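Local structure of putative amidohydrolase (Unidentified, 3MKV) at residues F6-G11 against V380-G385; R243-G248 against R264-H269; H309-M314 against E344-A349. The protein probably acts as a zinc-dependent prolidase of the amidohydrolase superfamily, hydrolysing dipeptides that carry a C-terminal proline. All blocks are in the same frame, centred on the assembly; numbering follows the deposited sequence. Where two conformers were deposited one is given.

Contact 1 of 3, residues F6-G11 against V380-G385; sequences FLFRNG and VLVVDG
Phe-8 and Val-380 meet where two beta-sheets face each other, and together with Val-382 they illustrate how one aromatic ring can span the gap between layers whose backbones share no hydrogen bond. The far end of the phenyl ring does the touching. Its CZ lies 4.0 Å from Val-380 CG1, a methyl that sits over one face of the ring, and the two side chains run alongside one another, pointing opposite ways. Val-382, two residues further along the same strand and so on the same side of it, brings its CG2 obliquely to within 4.1 Å of Phe-8 CE1. The two methyls are different branches: in Val-380 the one used stands opposite the backbone N (chi1 -176°), whereas in Val-382 it is the branch beside the N. Both distances are ordinary van der Waals spacings; the three residues are buried, and only carbon atoms meet between them. Leu-381, between the valines, turns the other way and packs on Met-58 and Leu-61. Phe-8 also touches Ile-27 and Ile-29 of its own sheet, in which strand 5-9 runs between strands 25-30 and 48-51. From the second sheet, Ile-57 of strand 56-63 and Met-405 of strand 403-406, the strands flanking 380-383, each pack against both Phe-8 and Val-380.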
loop_
_atom_site.group_PDB
_atom_site.type_symbol
_atom_site.label_atom_id
_atom_site.label_comp_id
_atom_site.label_asym_id
_atom_site.label_seq_id
_atom_site.Cartn_x
_atom_site.Cartn_y
_atom_site.Cartn_z
ATOM N N PHE A 6 -26.368 21.571 50.143
ATOM C CA PHE A 6 -27.227 20.515 50.664
ATOM C C PHE A 6 -26.773 20.085 52.057
ATOM O O PHE A 6 -25.571 20.016 52.348
ATOM C CB PHE A 6 -27.246 19.301 49.734
ATOM C CG PHE A 6 -27.882 19.564 48.406
ATOM C CD1 PHE A 6 -29.195 19.196 48.168
ATOM C CD2 PHE A 6 -27.166 20.179 47.388
ATOM C CE1 PHE A 6 -29.786 19.435 46.937
ATOM C CE2 PHE A 6 -27.753 20.426 46.154
ATOM C CZ PHE A 6 -29.065 20.053 45.928
ATOM N N LEU A 7 -27.747 19.805 52.914
ATOM C CA LEU A 7 -27.450 19.337 54.255
ATOM C C LEU A 7 -28.254 18.084 54.595
ATOM O O LEU A 7 -29.474 18.135 54.788
ATOM C CB LEU A 7 -27.686 20.444 55.287
ATOM C CG LEU A 7 -27.196 20.094 56.692
ATOM C CD1 LEU A 7 -26.901 21.345 57.495
ATOM C CD2 LEU A 7 -28.219 19.231 57.408
ATOM N N PHE A 8 -27.554 16.958 54.637
ATOM C CA PHE A 8 -28.137 15.700 55.063
ATOM C C PHE A 8 -28.231 15.688 56.579
ATOM O O PHE A 8 -27.249 15.980 57.268
ATOM C CB PHE A 8 -27.275 14.539 54.583
ATOM C CG PHE A 8 -27.300 14.344 53.094
ATOM C CD1 PHE A 8 -28.162 13.426 52.518
ATOM C CD2 PHE A 8 -26.459 15.072 52.272
ATOM C CE1 PHE A 8 -28.185 13.238 51.152
ATOM C CE2 PHE A 8 -26.482 14.893 50.908
ATOM C CZ PHE A 8 -27.346 13.977 50.346
ATOM N N ARG A 9 -29.403 15.360 57.102
ATOM C CA ARG A 9 -29.665 15.373 58.534
ATOM C C ARG A 9 -30.551 14.196 58.980
ATOM O O ARG A 9 -31.366 13.717 58.221
ATOM C CB ARG A 9 -30.344 16.697 58.900
ATOM C CG ARG A 9 -30.406 16.999 60.387
ATOM C CD ARG A 9 -31.206 18.270 60.668
ATOM N NE ARG A 9 -32.625 18.117 60.351
ATOM C CZ ARG A 9 -33.479 17.395 61.071
ATOM N NH1 ARG A 9 -34.756 17.315 60.708
ATOM N NH2 ARG A 9 -33.056 16.754 62.154
ATOM N N ASN A 10 -30.428 13.797 60.233
ATOM C CA ASN A 10 -31.306 12.778 60.805
ATOM C C ASN A 10 -31.176 11.364 60.224
ATOM O O ASN A 10 -32.184 10.690 59.963
ATOM C CB ASN A 10 -32.760 13.228 60.706
ATOM C CG ASN A 10 -33.621 12.633 61.795
ATOM O OD1 ASN A 10 -33.237 12.631 62.968
ATOM N ND2 ASN A 10 -34.790 12.119 61.418
ATOM N N GLY A 11 -29.941 10.902 60.045
ATOM C CA GLY A 11 -29.713 9.555 59.539
ATOM C C GLY A 11 -28.492 8.863 60.114
ATOM O O GLY A 11 -27.707 9.459 60.859
ATOM N N VAL A 380 -23.208 10.681 46.930
ATOM C CA VAL A 380 -23.871 10.192 48.137
ATOM C C VAL A 380 -25.094 9.359 47.815
ATOM O O VAL A 380 -25.835 9.661 46.887
ATOM C CB VAL A 380 -24.325 11.362 49.047
ATOM C CG1 VAL A 380 -24.926 10.827 50.329
ATOM C CG2 VAL A 380 -23.163 12.285 49.353
ATOM N N LEU A 381 -25.302 8.308 48.594
ATOM C CA LEU A 381 -26.523 7.518 48.504
ATOM C C LEU A 381 -27.324 7.608 49.803
ATOM O O LEU A 381 -26.765 7.820 50.887
ATOM C CB LEU A 381 -26.202 6.046 48.236
ATOM C CG LEU A 381 -25.316 5.670 47.056
ATOM C CD1 LEU A 381 -25.416 4.154 46.805
ATOM C CD2 LEU A 381 -25.722 6.466 45.819
ATOM N N VAL A 382 -28.634 7.437 49.687
ATOM C CA VAL A 382 -29.471 7.203 50.855
ATOM C C VAL A 382 -30.174 5.872 50.665
ATOM O O VAL A 382 -30.884 5.675 49.685
ATOM C CB VAL A 382 -30.514 8.321 51.064
ATOM C CG1 VAL A 382 -31.661 7.819 51.931
ATOM C CG2 VAL A 382 -29.865 9.532 51.687
ATOM N N VAL A 383 -29.962 4.949 51.590
ATOM C CA VAL A 383 -30.551 3.628 51.462
ATOM C C VAL A 383 -31.582 3.343 52.547
ATOM O O VAL A 383 -31.424 3.737 53.707
ATOM C CB VAL A 383 -29.476 2.539 51.473
ATOM C CG1 VAL A 383 -30.104 1.160 51.245
ATOM C CG2 VAL A 383 -28.429 2.842 50.407
ATOM N N ASP A 384 -32.650 2.667 52.150
ATOM C CA ASP A 384 -33.653 2.235 53.088
ATOM C C ASP A 384 -33.262 0.869 53.624
ATOM O O ASP A 384 -33.806 -0.151 53.203
ATOM C CB ASP A 384 -35.019 2.169 52.414
ATOM C CG ASP A 384 -36.133 1.835 53.389
ATOM O OD1 ASP A 384 -35.985 2.128 54.598
ATOM O OD2 ASP A 384 -37.160 1.287 52.942
ATOM N N GLY A 385 -32.309 0.858 54.550
ATOM C CA GLY A 385 -31.808 -0.380 55.125
ATOM C C GLY A 385 -30.412 -0.170 55.682
ATOM O O GLY A 385 -29.865 0.935 55.606
#

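Contact 2 of 3, residues R243-G248 against R264-H269; sequences RAVRCG and RLVAEH
Val-245 and His-269 make the closest approach between these two helices, and the interaction is a CH-pi contact. Val-245 CG1 stands 3.7 Å from the centroid of the imidazole, 21° off the ring normal. It is displaced toward the CB end of the ring, with His-269 CG its nearest atom at 3.5 Å. The valine branch that reaches the ring is the one anti to the backbone N (chi1 165°), and the two side chains meet at a slant.

A side-chain hydrogen bond steadies the ring that receives this methyl. His-269 ND1 donates to Leu-265 O, one turn earlier in the same helix, over 3.0 Å with an N-H...O angle of 146°. The oxygen lies near the imidazole plane, at the ring's edge, while the nitrogen stands above the carbonyl plane. Leu-265 O also accepts the regular helical bond from His-269 N, which arrives from the opposite face. Two donors of one residue thus grip a single oxygen, and the ND1 bond limits rotation of the ring.

The pairing joins helices 238-246 and 260-269, which are separated in the chain by strand 251-254, in keeping with the TIM-barrel clan to which the family belongs. Helix 238-246 gives way to a Schellman motif, in which Gly-248 takes the positive phi.

Apolar packing adds to this. Val-245 CG2, the other branch, lies 4.3 Å from Val-266 CG2, and these two residues also have the nearest CA atoms, 6.9 Å apart. Leu-265 points toward the first helix and packs on Ala-242, while Val-266 touches Ile-241. On the barrel side, Ile-252 of strand 251-254 packs against Val-245.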
loop_
_atom_site.group_PDB
_atom_site.type_symbol
_atom_site.label_atom_id
_atom_site.label_comp_id
_atom_site.label_asym_id
_atom_site.label_seq_id
_atom_site.Cartn_x
_atom_site.Cartn_y
_atom_site.Cartn_z
ATOM N N ARG A 243 2.786 -14.226 36.417
ATOM C CA ARG A 243 3.719 -13.582 35.482
ATOM C C ARG A 243 3.341 -12.123 35.254
ATOM O O ARG A 243 4.206 -11.241 35.166
ATOM C CB ARG A 243 3.790 -14.341 34.154
ATOM C CG ARG A 243 2.435 -14.666 33.557
ATOM C CD ARG A 243 2.541 -15.730 32.466
ATOM N NE ARG A 243 3.537 -15.382 31.456
ATOM C CZ ARG A 243 3.276 -14.743 30.316
ATOM N NH1 ARG A 243 2.034 -14.360 30.015
ATOM N NH2 ARG A 243 4.265 -14.486 29.471
ATOM N N ALA A 244 2.039 -11.887 35.162
ATOM C CA ALA A 244 1.497 -10.549 35.024
ATOM C C ALA A 244 1.958 -9.658 36.165
ATOM O O ALA A 244 2.403 -8.531 35.957
ATOM C CB ALA A 244 -0.032 -10.611 34.983
ATOM N N VAL A 245 1.854 -10.168 37.381
ATOM C CA VAL A 245 2.269 -9.400 38.547
ATOM C C VAL A 245 3.778 -9.146 38.601
ATOM O O VAL A 245 4.212 -8.073 39.027
ATOM C CB VAL A 245 1.767 -10.041 39.848
ATOM C CG1 VAL A 245 2.502 -9.468 41.038
ATOM C CG2 VAL A 245 0.280 -9.804 39.981
ATOM N N ARG A 246 4.578 -10.122 38.177
ATOM C CA ARG A 246 6.031 -9.976 38.165
ATOM C C ARG A 246 6.447 -8.990 37.090
ATOM O O ARG A 246 7.545 -8.448 37.118
ATOM C CB ARG A 246 6.711 -11.318 37.891
ATOM C CG ARG A 246 6.762 -12.260 39.070
ATOM C CD ARG A 246 7.552 -13.518 38.730
ATOM N NE ARG A 246 6.711 -14.589 38.199
ATOM C CZ ARG A 246 6.669 -14.961 36.922
ATOM N NH1 ARG A 246 5.866 -15.954 36.552
ATOM N NH2 ARG A 246 7.424 -14.345 36.016
ATOM N N CYS A 247 5.564 -8.781 36.121
ATOM C CA CYS A 247 5.846 -7.863 35.024
ATOM C C CYS A 247 5.402 -6.444 35.348
ATOM O O CYS A 247 5.728 -5.510 34.622
ATOM C CB CYS A 247 5.204 -8.346 33.726
ATOM S SG CYS A 247 5.979 -9.833 33.041
ATOM N N GLY A 248 4.670 -6.287 36.445
ATOM C CA GLY A 248 4.376 -4.962 36.980
ATOM C C GLY A 248 2.912 -4.550 36.948
ATOM O O GLY A 248 2.579 -3.426 37.320
ATOM N N ARG A 264 -0.729 -15.231 47.721
ATOM C CA ARG A 264 0.314 -14.671 48.564
ATOM C C ARG A 264 1.169 -13.676 47.800
ATOM O O ARG A 264 1.445 -12.586 48.288
ATOM C CB ARG A 264 1.190 -15.778 49.165
ATOM C CG ARG A 264 0.633 -16.391 50.450
ATOM C CD ARG A 264 1.731 -17.078 51.285
ATOM N NE ARG A 264 2.296 -18.249 50.612
ATOM C CZ ARG A 264 1.642 -19.396 50.434
ATOM N NH1 ARG A 264 0.395 -19.534 50.873
ATOM N NH2 ARG A 264 2.229 -20.402 49.803
ATOM N N LEU A 265 1.583 -14.054 46.597
ATOM C CA LEU A 265 2.471 -13.228 45.779
ATOM C C LEU A 265 1.836 -11.890 45.410
ATOM O O LEU A 265 2.489 -10.841 45.441
ATOM C CB LEU A 265 2.866 -13.989 44.515
ATOM C CG LEU A 265 3.772 -13.245 43.537
ATOM C CD1 LEU A 265 5.229 -13.333 43.972
ATOM C CD2 LEU A 265 3.586 -13.813 42.140
ATOM N N VAL A 266 0.559 -11.932 45.051
ATOM C CA VAL A 266 -0.226 -10.708 44.847
ATOM C C VAL A 266 -0.208 -9.804 46.082
ATOM O O VAL A 266 0.092 -8.608 45.990
ATOM C CB VAL A 266 -1.691 -11.045 44.518
ATOM C CG1 VAL A 266 -2.547 -9.792 44.539
ATOM C CG2 VAL A 266 -1.777 -11.743 43.180
ATOM N N ALA A 267 -0.537 -10.382 47.238
ATOM C CA ALA A 267 -0.543 -9.639 48.499
ATOM C C ALA A 267 0.793 -8.965 48.740
ATOM O O ALA A 267 0.857 -7.800 49.118
ATOM C CB ALA A 267 -0.862 -10.565 49.651
ATOM N N GLU A 268 1.861 -9.720 48.518
ATOM C CA GLU A 268 3.209 -9.264 48.803
ATOM C C GLU A 268 3.653 -8.166 47.856
ATOM O O GLU A 268 4.473 -7.331 48.217
ATOM C CB GLU A 268 4.181 -10.434 48.714
ATOM C CG GLU A 268 5.631 -10.023 48.822
ATOM C CD GLU A 268 6.543 -10.918 48.008
ATOM O OE1 GLU A 268 6.130 -12.063 47.703
ATOM O OE2 GLU A 268 7.664 -10.471 47.669
ATOM N N HIS A 269 3.127 -8.178 46.637
ATOM C CA HIS A 269 3.482 -7.166 45.644
ATOM C C HIS A 269 2.658 -5.899 45.795
ATOM O O HIS A 269 2.984 -4.875 45.213
ATOM C CB HIS A 269 3.298 -7.716 44.234
ATOM C CG HIS A 269 4.516 -8.377 43.677
ATOM N ND1 HIS A 269 4.883 -9.661 44.015
ATOM C CD2 HIS A 269 5.445 -7.935 42.798
ATOM C CE1 HIS A 269 5.991 -9.980 43.369
ATOM N NE2 HIS A 269 6.350 -8.952 42.622
#

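Contact 3 of 3, residues H309-M314 against E344-A349; sequences HSIEIM and EVLSPA
Helix 307-317 is covered on one flank by the loop that leads into helix 348-362, where Val-345 packs against both Ile-311 and Glu-312. Ile-311 CG2, the branch anti to the backbone N and so turned to the loop, lies 3.6 Å from Leu-346 CD2 and 3.9 Å from Val-345 CG1. Two successive loop residues thus close on the same methyl. The Ile-311 and Leu-346 side chains cross at about a right angle. One helical position further, Glu-312 adds its aliphatic portion: its CG rests 3.5 Å from Val-345 CG1, again with the side chains nearly perpendicular.

The glutamate's acidic end is held within its own helix. His-309 ND1 donates to Glu-312 OE1 over 2.6 Å, with the oxygen close to the imidazole plane and an N-H...O angle of 154°. The bond meets OE1 on its anti side, 33° out of the carboxylate plane. Beyond Leu-346 the loop ends at Ser-347, the N-cap of helix 348-362; the backbone N of Ser-347 donates to Glu-350 OE1. With Ser-347 OG capping a backbone N in the first turn, this reciprocal pairing is that of a capping box.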
loop_
_atom_site.group_PDB
_atom_site.type_symbol
_atom_site.label_atom_id
_atom_site.label_comp_id
_atom_site.label_asym_id
_atom_site.label_seq_id
_atom_site.Cartn_x
_atom_site.Cartn_y
_atom_site.Cartn_z
ATOM N N HIS A 309 -14.909 -20.017 45.863
ATOM C CA HIS A 309 -13.787 -20.440 46.695
ATOM C C HIS A 309 -12.544 -19.532 46.582
ATOM O O HIS A 309 -11.814 -19.346 47.564
ATOM C CB HIS A 309 -13.431 -21.909 46.415
ATOM C CG HIS A 309 -12.282 -22.418 47.233
ATOM N ND1 HIS A 309 -12.279 -22.386 48.611
ATOM C CD2 HIS A 309 -11.104 -22.976 46.867
ATOM C CE1 HIS A 309 -11.144 -22.896 49.059
ATOM N NE2 HIS A 309 -10.414 -23.265 48.021
ATOM N N SER A 310 -12.304 -18.983 45.392
ATOM C CA SER A 310 -11.164 -18.075 45.177
ATOM C C SER A 310 -11.161 -16.936 46.181
ATOM O O SER A 310 -10.100 -16.499 46.628
ATOM C CB SER A 310 -11.156 -17.508 43.749
ATOM O OG SER A 310 -12.316 -16.723 43.482
ATOM N N ILE A 311 -12.358 -16.460 46.527
ATOM C CA ILE A 311 -12.526 -15.377 47.499
ATOM C C ILE A 311 -11.937 -15.751 48.860
ATOM O O ILE A 311 -11.208 -14.963 49.478
ATOM C CB ILE A 311 -14.017 -15.001 47.678
ATOM C CG1 ILE A 311 -14.651 -14.635 46.330
ATOM C CG2 ILE A 311 -14.174 -13.858 48.672
ATOM C CD1 ILE A 311 -13.968 -13.476 45.624
ATOM N N GLU A 312 -12.261 -16.958 49.317
ATOM C CA GLU A 312 -11.742 -17.480 50.583
ATOM C C GLU A 312 -10.222 -17.527 50.546
ATOM O O GLU A 312 -9.558 -17.072 51.477
ATOM C CB GLU A 312 -12.310 -18.878 50.849
ATOM C CG GLU A 312 -13.827 -18.922 51.019
ATOM C CD GLU A 312 -14.407 -20.313 50.780
ATOM O OE1 GLU A 312 -13.623 -21.240 50.482
ATOM O OE2 GLU A 312 -15.644 -20.476 50.878
ATOM N N ILE A 313 -9.682 -18.078 49.456
ATOM C CA ILE A 313 -8.242 -18.113 49.214
ATOM C C ILE A 313 -7.597 -16.726 49.285
ATOM O O ILE A 313 -6.528 -16.557 49.878
ATOM C CB ILE A 313 -7.917 -18.764 47.834
ATOM C CG1 ILE A 313 -8.189 -20.271 47.869
ATOM C CG2 ILE A 313 -6.470 -18.480 47.398
ATOM C CD1 ILE A 313 -7.968 -20.959 46.530
ATOM N N MET A 314 -8.246 -15.731 48.688
ATOM C CA MET A 314 -7.653 -14.393 48.608
ATOM C C MET A 314 -7.721 -13.665 49.935
ATOM O O MET A 314 -6.812 -12.908 50.284
ATOM C CB MET A 314 -8.301 -13.560 47.493
ATOM C CG MET A 314 -7.760 -13.871 46.095
ATOM S SD MET A 314 -8.572 -12.970 44.754
ATOM C CE MET A 314 -10.141 -13.815 44.616
ATOM N N GLU A 344 -22.063 -14.252 50.596
ATOM C CA GLU A 344 -22.085 -15.636 51.031
ATOM C C GLU A 344 -20.754 -16.050 51.653
ATOM O O GLU A 344 -20.662 -17.084 52.318
ATOM C CB GLU A 344 -22.402 -16.553 49.857
ATOM C CG GLU A 344 -23.725 -16.260 49.184
ATOM C CD GLU A 344 -23.861 -16.972 47.847
ATOM O OE1 GLU A 344 -22.834 -17.480 47.337
ATOM O OE2 GLU A 344 -24.991 -17.018 47.309
ATOM N N VAL A 345 -19.720 -15.248 51.446
ATOM C CA VAL A 345 -18.399 -15.644 51.908
ATOM C C VAL A 345 -17.714 -14.541 52.695
ATOM O O VAL A 345 -16.905 -14.814 53.582
ATOM C CB VAL A 345 -17.498 -16.097 50.735
ATOM C CG1 VAL A 345 -16.050 -16.204 51.190
ATOM C CG2 VAL A 345 -17.986 -17.425 50.175
ATOM N N LEU A 346 -18.044 -13.295 52.369
ATOM C CA LEU A 346 -17.481 -12.146 53.058
ATOM C C LEU A 346 -18.548 -11.496 53.927
ATOM O O LEU A 346 -19.741 -11.650 53.660
ATOM C CB LEU A 346 -16.951 -11.128 52.049
ATOM C CG LEU A 346 -15.877 -11.646 51.102
ATOM C CD1 LEU A 346 -15.305 -10.513 50.285
ATOM C CD2 LEU A 346 -14.793 -12.330 51.908
ATOM N N SER A 347 -18.116 -10.775 54.960
ATOM C CA SER A 347 -19.045 -10.043 55.819
ATOM C C SER A 347 -19.589 -8.843 55.061
ATOM O O SER A 347 -18.901 -8.278 54.209
ATOM C CB SER A 347 -18.369 -9.592 57.118
ATOM O OG SER A 347 -17.608 -8.414 56.931
ATOM N N PRO A 348 -20.836 -8.455 55.364
ATOM C CA PRO A 348 -21.492 -7.343 54.669
ATOM C C PRO A 348 -20.625 -6.091 54.681
ATOM O O PRO A 348 -20.731 -5.257 53.787
ATOM C CB PRO A 348 -22.766 -7.117 55.486
ATOM C CG PRO A 348 -23.035 -8.436 56.147
ATOM C CD PRO A 348 -21.693 -9.063 56.399
ATOM N N ALA A 349 -19.770 -5.967 55.692
ATOM C CA ALA A 349 -18.860 -4.834 55.787
ATOM C C ALA A 349 -17.676 -4.982 54.842
ATOM O O ALA A 349 -17.253 -4.003 54.220
ATOM C CB ALA A 349 -18.371 -4.660 57.212
#

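The three contacts lie in two regions of one chain: 2 and 3 close together, 1 apart. Along the sequence, the segments of contact 1 enclose the other two, which follow one another in series. Contacts 2 and 3 are neighbours, with centres 20 Å apart and nearest atoms about 6 Å apart; Ile-313 of helix 307-317 packs on helix 260-269, linking their surroundings. The centre of contact 1 is 28 Å from that of contact 3 and 40 Å from that of contact 2. Helix 348-362, which contact 3 leads into, precedes strand 380-383. Contacts 2 and 3 thus lie among the helices of the family's barrel, whereas contact 1 joins two sheets, bringing N-terminal and C-terminal parts together.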